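Local coordinates for CELL WALL surface anchor family protein (Streptococcus pneumoniae, PDB 2X9Z) that is the backbone subunit of the pneumococcal pilus, a surface fibre probably involved in cell adhesion, whose copies are probably linked covalently into a polymer, at residues A[48-54]-A[135-141]; A[143-149]-A[226-232]; A[157-163]-A[202-208]. The protein carries 1 engineered substitution. The contacts are given in a common frame with arbitrary orientation. Where two conformers were deposited one is given. Residue numbers count along the deposited sequence, not the author numbering.

In the fold
From the N terminus, interaction 1 comes first: strand 50-57 pairs antiparallel with strand 130-139 and closes a loop of 80 residues within the first Cna-B-like domain. The chain then leaves that sheet, and residues 143-149 run back beside it to meet 226-232 in interaction 2. Interaction 3, 157-163 with 202-208, is nested inside the loop closed by interaction 2 and pairs two strands of the second domain. Interactions 1 and 2 touch, Thr50 OG1 lying 2.9 Å from Asp143 N and Ser54 OG 3.0 Å from Thr147 N; segment 143-149 thus meets 48-54 on one side and 226-232 on another. Interactions 2 and 3 reach the same four-strand sheet, their centres about 17 Å apart.

Interaction 1: residues A[48-54]-A[135-141]; sequences YATANWS and TFNYGNN
Trp53 and Phe136 form the apolar centre, a non-hydrogen-bonded antiparallel pair with CA atoms 4.7 Å apart. With Trp53 at chi1 m and Phe136 at t, the Trp53 five-membered ring and the Phe136 ring lie obliquely, centroids 4.6 Å apart and planes at 33°. Ala51 joins this face, its CB 3.8 Å from Phe136 CE1, and is paired with Tyr138 (chi1 p). The ring of Tyr138 meets that of Tyr48 (chi1 m) at 52°, Tyr48 CZ lying 3.6 Å from Tyr138 CD2. Strands 50-54 and 135-139, 4.7 Å apart with directions at 167°, are neighbours in a sheet of the first Cna-B-like domain; Trp53 packs on Ile38 and Val112 of the facing sheet, as in a beta sandwich. The hydrogen-bonded pairs Thr50-Gly139, Asn52-Asn137 and Ser54-Thr135 alternate with these, their side chains (Gly139 has none) on the other face: Asn52 N to Asn137 O (3.0 Å), Asn137 N to Asn52 O (2.8 Å), and both N-to-O bonds of Ser54 with Thr135 (3.0 Å). Gly139 N to Thr50 O (3.4 Å) is weak; Gly139 O accepts from Ala49 N (2.8 Å). Thr50 OG1 bonds to Asp143 N.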
# COMPACT_ATOMS: atom_id res chain seq x y z
N TYR A 48 -9.76 -13.60 -11.16
CA TYR A 48 -8.49 -12.92 -11.00
C TYR A 48 -7.31 -13.87 -11.15
O TYR A 48 -7.34 -14.99 -10.64
CB TYR A 48 -8.40 -12.24 -9.64
CG TYR A 48 -9.45 -11.17 -9.37
CD1 TYR A 48 -10.15 -10.56 -10.40
CD2 TYR A 48 -9.71 -10.77 -8.06
CE1 TYR A 48 -11.10 -9.58 -10.13
CE2 TYR A 48 -10.65 -9.80 -7.78
CZ TYR A 48 -11.35 -9.20 -8.82
OH TYR A 48 -12.28 -8.22 -8.51
N ALA A 49 -6.27 -13.41 -11.83
CA ALA A 49 -4.99 -14.09 -11.88
C ALA A 49 -4.14 -13.71 -10.67
O ALA A 49 -3.23 -14.45 -10.29
CB ALA A 49 -4.24 -13.73 -13.16
N THR A 50 -4.42 -12.54 -10.10
CA THR A 50 -3.68 -12.04 -8.94
C THR A 50 -4.64 -11.35 -7.98
O THR A 50 -5.52 -10.59 -8.39
CB THR A 50 -2.58 -11.03 -9.36
OG1 THR A 50 -1.63 -11.68 -10.21
CG2 THR A 50 -1.87 -10.45 -8.14
N ALA A 51 -4.46 -11.65 -6.70
CA ALA A 51 -5.11 -10.94 -5.61
C ALA A 51 -4.03 -10.73 -4.55
O ALA A 51 -3.73 -11.63 -3.78
CB ALA A 51 -6.27 -11.73 -5.06
N ASN A 52 -3.45 -9.53 -4.55
CA ASN A 52 -2.31 -9.20 -3.72
C ASN A 52 -2.59 -7.98 -2.84
O ASN A 52 -3.10 -6.97 -3.34
CB ASN A 52 -1.11 -8.92 -4.63
CG ASN A 52 0.15 -8.52 -3.86
OD1 ASN A 52 0.82 -9.37 -3.28
ND2 ASN A 52 0.47 -7.23 -3.88
N TRP A 53 -2.24 -8.06 -1.56
CA TRP A 53 -2.34 -6.92 -0.66
C TRP A 53 -0.93 -6.53 -0.22
O TRP A 53 -0.13 -7.38 0.16
CB TRP A 53 -3.18 -7.24 0.58
CG TRP A 53 -4.63 -7.50 0.29
CD1 TRP A 53 -5.66 -6.59 0.38
CD2 TRP A 53 -5.22 -8.74 -0.13
NE1 TRP A 53 -6.84 -7.20 0.04
CE2 TRP A 53 -6.60 -8.51 -0.28
CE3 TRP A 53 -4.71 -10.01 -0.40
CZ2 TRP A 53 -7.49 -9.51 -0.68
CZ3 TRP A 53 -5.59 -11.01 -0.80
CH2 TRP A 53 -6.96 -10.75 -0.94
N SER A 54 -0.65 -5.23 -0.23
CA SER A 54 0.66 -4.73 0.12
C SER A 54 0.45 -3.60 1.13
O SER A 54 -0.35 -2.70 0.90
CB SER A 54 1.36 -4.23 -1.15
OG SER A 54 2.67 -3.76 -0.91
N THR A 135 -2.30 -1.23 -0.76
CA THR A 135 -2.93 -1.41 -2.05
C THR A 135 -3.46 -2.82 -2.18
O THR A 135 -2.89 -3.77 -1.61
CB THR A 135 -1.97 -1.17 -3.26
OG1 THR A 135 -0.81 -2.02 -3.17
CG2 THR A 135 -1.55 0.28 -3.34
N PHE A 136 -4.55 -2.95 -2.92
CA PHE A 136 -5.00 -4.23 -3.42
C PHE A 136 -4.69 -4.23 -4.91
O PHE A 136 -5.28 -3.46 -5.68
CB PHE A 136 -6.49 -4.45 -3.18
CG PHE A 136 -7.00 -5.78 -3.67
CD1 PHE A 136 -6.42 -6.97 -3.24
CD2 PHE A 136 -8.06 -5.84 -4.56
CE1 PHE A 136 -6.89 -8.19 -3.68
CE2 PHE A 136 -8.54 -7.07 -5.01
CZ PHE A 136 -7.95 -8.24 -4.57
N ASN A 137 -3.73 -5.07 -5.30
CA ASN A 137 -3.28 -5.18 -6.68
C ASN A 137 -3.87 -6.45 -7.25
O ASN A 137 -3.60 -7.54 -6.76
CB ASN A 137 -1.76 -5.22 -6.73
CG ASN A 137 -1.15 -4.04 -6.00
OD1 ASN A 137 -1.01 -2.94 -6.57
ND2 ASN A 137 -0.82 -4.25 -4.73
N TYR A 138 -4.69 -6.29 -8.28
CA TYR A 138 -5.48 -7.40 -8.79
C TYR A 138 -5.69 -7.28 -10.29
O TYR A 138 -5.42 -6.23 -10.89
CB TYR A 138 -6.85 -7.44 -8.09
CG TYR A 138 -7.80 -6.39 -8.61
CD1 TYR A 138 -7.70 -5.05 -8.22
CD2 TYR A 138 -8.81 -6.73 -9.50
CE1 TYR A 138 -8.58 -4.09 -8.70
CE2 TYR A 138 -9.69 -5.77 -10.00
CZ TYR A 138 -9.57 -4.46 -9.60
OH TYR A 138 -10.45 -3.51 -10.09
N GLY A 139 -6.20 -8.34 -10.90
CA GLY A 139 -6.57 -8.28 -12.30
C GLY A 139 -6.74 -9.66 -12.87
O GLY A 139 -6.43 -10.66 -12.23
N ASN A 140 -7.25 -9.70 -14.10
CA ASN A 140 -7.40 -10.96 -14.81
C ASN A 140 -6.08 -11.46 -15.40
O ASN A 140 -5.98 -12.62 -15.82
CB ASN A 140 -8.46 -10.81 -15.91
CG ASN A 140 -9.87 -10.68 -15.35
OD1 ASN A 140 -10.07 -10.62 -14.13
ND2 ASN A 140 -10.85 -10.63 -16.24
N ASN A 141 -5.10 -10.56 -15.48
CA ASN A 141 -3.73 -10.92 -15.83
C ASN A 141 -2.87 -10.87 -14.57
O ASN A 141 -3.23 -10.20 -13.60
CB ASN A 141 -3.14 -9.94 -16.84
CG ASN A 141 -3.99 -9.82 -18.09
OD1 ASN A 141 -4.36 -10.81 -18.72
ND2 ASN A 141 -4.28 -8.59 -18.47

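Interaction 2: residues A[143-149]-A[226-232]; sequences DHGNTPK and SADYQEI
Segment 143-149 is an extended linker without regular strand geometry, running at 30° to 226-232, of which 226-229 is strand. Asp143 (chi1 t) opens it with an Asx turn: its OD2 accepts from Gly145 N at 2.9 Å, while its OD1 receives Ser226 OG at 2.6 Å. His144 turns its ring end away from the partner segment to stack on Trp243, its ND1 hydrogen-bonded to Asp245. Gly145 and Asp228 bring their CA atoms nearest, 4.5 Å apart, and Gly145 CA lies 3.2 Å from Ala227 O; a CB here would be crowded by Asp143 OD2. Asn146 (chi1 p) binds the strand edge through three bonds: its N donates to Ala227 O (3.0 Å), its OD1 accepts from Tyr229 N (2.8 Å), and its ND2 donates to Asp228 OD1 (2.9 Å). Thr147 has its CB directed away, its OG1 bonding to Asp133. Pro148 covers the Tyr229 ring in a CH-pi contact, Pro148 CA standing 3.8 Å from the ring centroid and 18° off its normal, with Pro148 CG 3.6 Å from Tyr229 CZ; Tyr229 has chi1 m. Lys149 (m, p, t, t) curls back so that its NZ donates to Tyr229 O and to Thr147 O, both at 2.9 Å, while its CB meets Ile232 CG1 at 3.8 Å. The linker thus covers the edge of strand 226-229, whose other side pairs with strand 237-243, and lies between it and strands 50-57 and 130-139 of the first domain, joining the two domains side by side.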
# COMPACT_ATOMS: atom_id res chain seq x y z
N ASP A 143 -0.57 -9.58 -11.87
CA ASP A 143 -0.24 -8.21 -11.53
C ASP A 143 1.01 -8.12 -10.65
O ASP A 143 1.16 -8.87 -9.68
CB ASP A 143 -1.40 -7.51 -10.84
CG ASP A 143 -1.28 -6.00 -10.94
OD1 ASP A 143 -1.68 -5.44 -11.99
OD2 ASP A 143 -0.76 -5.37 -9.98
N HIS A 144 1.88 -7.17 -10.98
CA HIS A 144 3.16 -6.99 -10.29
C HIS A 144 3.21 -5.74 -9.42
O HIS A 144 4.26 -5.40 -8.89
CB HIS A 144 4.29 -6.94 -11.32
CG HIS A 144 4.42 -8.19 -12.14
ND1 HIS A 144 3.77 -8.36 -13.34
CD2 HIS A 144 5.11 -9.32 -11.91
CE1 HIS A 144 4.07 -9.55 -13.83
NE2 HIS A 144 4.88 -10.16 -12.98
N GLY A 145 2.08 -5.06 -9.27
CA GLY A 145 2.02 -3.85 -8.46
C GLY A 145 2.00 -4.09 -6.97
O GLY A 145 1.69 -5.19 -6.49
N ASN A 146 2.31 -3.04 -6.22
CA ASN A 146 2.32 -3.09 -4.76
C ASN A 146 2.20 -1.67 -4.21
O ASN A 146 1.93 -0.73 -4.96
CB ASN A 146 3.57 -3.81 -4.25
CG ASN A 146 4.82 -3.24 -4.83
OD1 ASN A 146 5.00 -2.03 -4.86
ND2 ASN A 146 5.70 -4.10 -5.34
N THR A 147 2.40 -1.48 -2.90
CA THR A 147 2.08 -0.20 -2.28
C THR A 147 3.33 0.67 -2.12
O THR A 147 4.44 0.15 -2.02
CB THR A 147 1.36 -0.42 -0.92
OG1 THR A 147 0.61 0.75 -0.57
CG2 THR A 147 2.34 -0.78 0.20
N PRO A 148 3.17 2.00 -2.12
CA PRO A 148 4.35 2.86 -1.90
C PRO A 148 5.10 2.57 -0.59
O PRO A 148 4.49 2.22 0.43
CB PRO A 148 3.74 4.28 -1.88
CG PRO A 148 2.57 4.16 -2.79
CD PRO A 148 1.98 2.79 -2.50
N LYS A 149 6.42 2.70 -0.63
CA LYS A 149 7.26 2.61 0.56
C LYS A 149 7.66 4.04 0.96
O LYS A 149 8.35 4.72 0.20
CB LYS A 149 8.53 1.79 0.29
CG LYS A 149 8.34 0.27 0.22
CD LYS A 149 7.62 -0.16 -1.06
CE LYS A 149 7.23 -1.64 -1.05
NZ LYS A 149 6.40 -1.95 -2.26
N SER A 226 1.06 -1.27 -14.05
CA SER A 226 1.00 -1.38 -12.60
C SER A 226 2.32 -0.95 -11.98
O SER A 226 3.38 -1.16 -12.56
CB SER A 226 0.64 -2.80 -12.19
OG SER A 226 -0.66 -3.11 -12.65
N ALA A 227 2.23 -0.34 -10.80
CA ALA A 227 3.38 0.27 -10.14
C ALA A 227 3.97 -0.63 -9.07
O ALA A 227 3.30 -0.96 -8.08
CB ALA A 227 2.99 1.62 -9.55
N ASP A 228 5.25 -0.97 -9.25
CA ASP A 228 6.01 -1.83 -8.35
C ASP A 228 7.05 -0.95 -7.64
O ASP A 228 8.10 -0.62 -8.21
CB ASP A 228 6.66 -2.94 -9.18
CG ASP A 228 7.70 -3.76 -8.41
OD1 ASP A 228 7.85 -3.62 -7.18
OD2 ASP A 228 8.37 -4.57 -9.09
N TYR A 229 6.73 -0.54 -6.41
CA TYR A 229 7.60 0.35 -5.64
C TYR A 229 8.69 -0.48 -4.96
O TYR A 229 8.41 -1.43 -4.22
CB TYR A 229 6.80 1.13 -4.60
CG TYR A 229 5.65 1.93 -5.18
CD1 TYR A 229 4.40 1.35 -5.37
CD2 TYR A 229 5.80 3.28 -5.51
CE1 TYR A 229 3.34 2.07 -5.90
CE2 TYR A 229 4.75 4.01 -6.04
CZ TYR A 229 3.52 3.41 -6.22
OH TYR A 229 2.46 4.13 -6.73
N GLN A 230 9.94 -0.13 -5.24
CA GLN A 230 11.08 -0.89 -4.73
C GLN A 230 11.31 -0.59 -3.24
O GLN A 230 10.96 0.49 -2.75
CB GLN A 230 12.34 -0.53 -5.52
CG GLN A 230 12.19 -0.71 -7.02
CD GLN A 230 11.81 -2.13 -7.37
OE1 GLN A 230 10.75 -2.39 -7.94
NE2 GLN A 230 12.68 -3.07 -7.02
N GLU A 231 11.91 -1.54 -2.53
CA GLU A 231 12.24 -1.29 -1.14
C GLU A 231 13.20 -0.11 -1.02
O GLU A 231 13.99 0.16 -1.93
CB GLU A 231 12.85 -2.54 -0.51
CG GLU A 231 11.91 -3.74 -0.46
CD GLU A 231 10.67 -3.51 0.40
OE1 GLU A 231 10.77 -2.89 1.48
OE2 GLU A 231 9.58 -3.96 -0.00
N ILE A 232 13.11 0.60 0.11
CA ILE A 232 13.97 1.77 0.35
C ILE A 232 15.37 1.33 0.75
O ILE A 232 15.54 0.42 1.57
CB ILE A 232 13.37 2.69 1.47
CG1 ILE A 232 11.97 3.15 1.09
CG2 ILE A 232 14.31 3.86 1.77
CD1 ILE A 232 11.87 3.78 -0.27

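Interaction 3: residues A[157-163]-A[202-208]; sequences GDLTLTK and NTVTVNG
Strands 159-163 and 203-206 run antiparallel, 4.6 Å apart at their closest with directions 163° apart, in a register that sets Leu159 against Val206 and Leu161 against Val204 as hydrogen-bonded pairs. Leu159 N to Val206 O and Val206 N to Leu159 O are both 2.9 Å; Leu161 N to Val204 O is 2.8 Å and Val204 N to Leu161 O 3.0 Å. Lys163 N donates to Asn202 O (2.8 Å), and Asn202 ND2 returns to Lys163 O (2.9 Å). Thr160-Thr205 and Thr162-Thr203 are non-hydrogen-bonded pairs. On their face Thr160 OG1 and Thr205 OG1, both chi1 m, share a 2.7 Å hydrogen bond. At the far end Asn207 ND2 donates to Asp158 OD1 (2.8 Å), which also accepts from a water (2.5 Å). Leu159 and Leu161 (both t, p) and Val204 and Val206 occupy the other face. Lys163 is covalently joined through NZ to Asn242 CG, an isopeptide bond of the kind known in Gram-positive pilins. Strand 203-206 is outermost of its sheet within the chain; strand 159-166 pairs parallel with strand 237-243 on its other side, and the leucines pack on Phe181, Leu183 and Phe217 of strands 179-185 and 215-219.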
# COMPACT_ATOMS: atom_id res chain seq x y z
N GLY A 157 17.14 17.98 1.92
CA GLY A 157 15.72 18.18 1.66
C GLY A 157 15.31 17.75 0.26
O GLY A 157 14.22 18.10 -0.20
N ASP A 158 16.17 16.99 -0.40
CA ASP A 158 15.88 16.50 -1.75
C ASP A 158 15.36 15.07 -1.72
O ASP A 158 15.82 14.23 -0.94
CB ASP A 158 17.13 16.57 -2.63
CG ASP A 158 17.53 18.00 -2.95
OD1 ASP A 158 16.64 18.85 -3.15
OD2 ASP A 158 18.75 18.28 -3.02
N LEU A 159 14.39 14.79 -2.59
CA LEU A 159 13.86 13.44 -2.74
C LEU A 159 13.68 13.13 -4.22
O LEU A 159 12.90 13.80 -4.92
CB LEU A 159 12.54 13.28 -1.99
CG LEU A 159 11.86 11.91 -1.96
CD1 LEU A 159 12.80 10.80 -1.48
CD2 LEU A 159 10.61 11.97 -1.09
N THR A 160 14.41 12.13 -4.70
CA THR A 160 14.45 11.79 -6.12
C THR A 160 13.72 10.48 -6.42
O THR A 160 13.94 9.45 -5.79
CB THR A 160 15.90 11.68 -6.62
OG1 THR A 160 16.56 12.94 -6.44
CG2 THR A 160 15.94 11.30 -8.10
N LEU A 161 12.84 10.55 -7.42
CA LEU A 161 12.14 9.40 -7.95
C LEU A 161 12.84 8.90 -9.21
O LEU A 161 13.14 9.70 -10.11
CB LEU A 161 10.71 9.81 -8.27
CG LEU A 161 9.80 8.83 -9.00
CD1 LEU A 161 9.51 7.64 -8.13
CD2 LEU A 161 8.51 9.52 -9.40
N THR A 162 13.14 7.60 -9.26
CA THR A 162 13.68 6.98 -10.47
C THR A 162 12.68 5.93 -10.95
O THR A 162 12.17 5.14 -10.17
CB THR A 162 15.05 6.30 -10.20
OG1 THR A 162 15.98 7.27 -9.72
CG2 THR A 162 15.61 5.67 -11.48
N LYS A 163 12.40 5.94 -12.25
CA LYS A 163 11.41 5.04 -12.82
C LYS A 163 12.01 4.17 -13.91
O LYS A 163 12.82 4.64 -14.71
CB LYS A 163 10.24 5.85 -13.38
CG LYS A 163 9.00 5.03 -13.66
CD LYS A 163 7.88 5.94 -14.12
CE LYS A 163 6.60 5.19 -14.15
NZ LYS A 163 6.85 3.99 -14.99
N ASN A 202 14.05 9.59 -16.80
CA ASN A 202 13.81 8.49 -15.87
C ASN A 202 13.91 8.92 -14.42
O ASN A 202 13.72 8.12 -13.52
CB ASN A 202 14.77 7.32 -16.13
CG ASN A 202 14.45 6.59 -17.43
OD1 ASN A 202 15.00 6.91 -18.49
ND2 ASN A 202 13.57 5.59 -17.35
N THR A 203 14.21 10.19 -14.18
CA THR A 203 14.31 10.69 -12.81
C THR A 203 13.67 12.05 -12.68
O THR A 203 13.64 12.84 -13.62
CB THR A 203 15.77 10.82 -12.33
OG1 THR A 203 16.45 11.83 -13.08
CG2 THR A 203 16.51 9.50 -12.46
N VAL A 204 13.15 12.32 -11.49
CA VAL A 204 12.64 13.64 -11.15
C VAL A 204 12.86 13.88 -9.65
O VAL A 204 12.71 12.96 -8.84
CB VAL A 204 11.16 13.78 -11.54
CG1 VAL A 204 10.29 12.79 -10.78
CG2 VAL A 204 10.68 15.21 -11.34
N THR A 205 13.24 15.10 -9.30
CA THR A 205 13.59 15.43 -7.92
C THR A 205 12.71 16.54 -7.37
O THR A 205 12.43 17.53 -8.05
CB THR A 205 15.07 15.86 -7.80
OG1 THR A 205 15.91 14.81 -8.28
CG2 THR A 205 15.43 16.19 -6.35
N VAL A 206 12.25 16.35 -6.14
CA VAL A 206 11.55 17.40 -5.41
C VAL A 206 12.50 17.99 -4.37
O VAL A 206 13.18 17.26 -3.65
CB VAL A 206 10.29 16.86 -4.72
CG1 VAL A 206 9.61 17.96 -3.92
CG2 VAL A 206 9.33 16.29 -5.76
N ASN A 207 12.57 19.32 -4.31
CA ASN A 207 13.48 19.98 -3.39
C ASN A 207 12.72 20.64 -2.24
O ASN A 207 11.49 20.77 -2.30
CB ASN A 207 14.31 21.03 -4.12
CG ASN A 207 14.72 20.59 -5.52
OD1 ASN A 207 14.23 21.13 -6.52
ND2 ASN A 207 15.63 19.62 -5.61
N GLY A 208 13.44 21.04 -1.20
CA GLY A 208 12.88 21.87 -0.15
C GLY A 208 11.95 21.16 0.82
O GLY A 208 11.08 21.80 1.43
O HOH W 1 16.83 20.60 -1.34